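PDB 5N5D: methyltransferase from Streptomyces regensis, which transfers a methyl group from S-adenosylmethionine to a hydroxyl oxygen during the biosynthesis of tomaymycin, as an O-methyltransferase with a Rossmann-like fold. Local coordinates for the interface of chains A and B. Sequence-based numbering; all coordinates share one arbitrary frame. Chains: chain A/B, Methyltransferase.

The interface of chains A and B. Residues chain A 171, 177-178, 191, 194; chain B 13, 16-17, 20.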
# COMPACT_ATOMS: atom_id res chain seq x y z
N VAL A 171 7.26 10.96 4.23
CA VAL A 171 8.36 10.56 5.11
C VAL A 171 9.71 10.57 4.40
O VAL A 171 10.71 10.16 5.00
CB VAL A 171 8.10 9.18 5.74
CG1 VAL A 171 6.87 9.21 6.62
CG2 VAL A 171 8.01 8.09 4.67
N VAL A 177 16.11 12.37 4.82
CA VAL A 177 15.92 11.54 6.00
C VAL A 177 17.14 10.67 6.30
O VAL A 177 17.31 10.22 7.43
CB VAL A 177 14.65 10.68 5.81
CG1 VAL A 177 14.89 9.55 4.82
CG2 VAL A 177 14.14 10.15 7.15
N THR A 178 18.00 10.43 5.31
CA THR A 178 19.18 9.61 5.54
C THR A 178 20.32 10.36 6.23
O THR A 178 21.34 9.74 6.54
CB THR A 178 19.71 9.04 4.22
OG1 THR A 178 20.24 10.11 3.42
CG2 THR A 178 18.61 8.31 3.46
N ARG A 191 13.04 10.85 11.20
CA ARG A 191 14.08 9.91 11.63
C ARG A 191 13.76 9.35 13.01
O ARG A 191 13.83 8.13 13.23
CB ARG A 191 15.44 10.60 11.63
CG ARG A 191 15.99 10.89 10.24
CD ARG A 191 17.32 11.63 10.29
NE ARG A 191 18.30 10.97 11.16
CZ ARG A 191 19.10 9.98 10.77
NH1 ARG A 191 19.06 9.51 9.53
NH2 ARG A 191 19.96 9.46 11.63
N HIS A 194 11.07 6.68 12.72
CA HIS A 194 11.55 5.40 12.22
C HIS A 194 12.41 4.69 13.26
O HIS A 194 12.36 3.46 13.38
CB HIS A 194 12.32 5.59 10.91
CG HIS A 194 11.42 5.78 9.74
ND1 HIS A 194 10.75 6.96 9.50
CD2 HIS A 194 11.04 4.92 8.76
CE1 HIS A 194 10.00 6.83 8.42
NE2 HIS A 194 10.17 5.61 7.94
N VAL B 13 17.68 5.68 0.29
CA VAL B 13 16.49 5.83 1.12
C VAL B 13 15.90 4.46 1.45
O VAL B 13 15.49 4.21 2.59
CB VAL B 13 15.48 6.75 0.42
CG1 VAL B 13 14.16 6.77 1.17
CG2 VAL B 13 16.03 8.16 0.33
N TYR B 16 18.01 2.85 4.01
CA TYR B 16 17.77 3.47 5.30
C TYR B 16 16.49 2.95 5.94
O TYR B 16 16.49 2.48 7.08
CB TYR B 16 17.73 4.99 5.16
CG TYR B 16 17.20 5.68 6.40
CD1 TYR B 16 17.99 5.83 7.53
CD2 TYR B 16 15.88 6.13 6.45
CE1 TYR B 16 17.49 6.44 8.67
CE2 TYR B 16 15.38 6.74 7.58
CZ TYR B 16 16.18 6.88 8.69
OH TYR B 16 15.67 7.48 9.80
N PHE B 17 15.36 3.04 5.22
CA PHE B 17 14.10 2.58 5.79
C PHE B 17 14.17 1.11 6.17
O PHE B 17 13.75 0.71 7.27
CB PHE B 17 12.96 2.79 4.79
CG PHE B 17 12.55 4.22 4.59
CD1 PHE B 17 12.56 5.13 5.62
CD2 PHE B 17 12.10 4.63 3.34
CE1 PHE B 17 12.16 6.44 5.41
CE2 PHE B 17 11.70 5.93 3.13
CZ PHE B 17 11.73 6.83 4.17
N LEU B 20 15.86 0.02 9.46
CA LEU B 20 15.12 0.23 10.70
C LEU B 20 13.84 -0.58 10.77
O LEU B 20 13.41 -0.93 11.88
CB LEU B 20 14.79 1.72 10.85
CG LEU B 20 16.01 2.62 11.06
CD1 LEU B 20 15.65 4.10 10.90
CD2 LEU B 20 16.60 2.36 12.43
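B:Tyr16 lays one face of its ring against A:Val177 and A:Arg191, and with 77 Å² of its surface hidden by chain A it is the centre of the tightly packed part of this contact. Its CG stands anti to the backbone N (chi1 168°), which sends the ring away from its own helix until the phenol OH tucks under the aliphatic stem of A:Arg191, 3.4 Å from its CA. Both methyls of A:Val177 lie over the CD2-CE2 side of the B:Tyr16 ring, CG2 being 3.7 Å from CE2. The carbonyl O of A:Val177 sits 3.7 Å above the same face, offset toward the rim. That oxygen accepts a nearly straight hydrogen bond of 2.8 Å from NH1 of A:Arg191, made in the guanidinium plane. The bond ties the 3-10 helix to the following helix and steadies the guanidinium, whose plane is turned 26° from the tyrosine ring. At the root of B:Tyr16, CG2 of A:Thr178 reaches CB.

B:Phe17 lays the CD1-CE1 rim of its ring over the NE2-CD2 side of one face of the A:His194 imidazole, the rings nearly parallel and offset, with CE1 of B:Phe17 3.3 Å from NE2 of A:His194. Its tip points at A:Val171, whose carbonyl O lies in the ring plane, 3.6 Å from CZ. No polar pair bridges the chains here, and the fit depends on shape. Contacts thin out toward the margins: B:Leu20 gives CD1 to A:His194 CB at 3.7 Å, and B:Val13 CA lies 4.0 Å from A:Thr178 CG2, each burying little surface.

The chain B residues line one side of helix 6-21, which packs against 3-10 helix 173-178 and helix 185-198 of chain A; two-fold symmetry repeats the contact, consistent with a dimer in which helix 6-21 of each chain packs against the other's body.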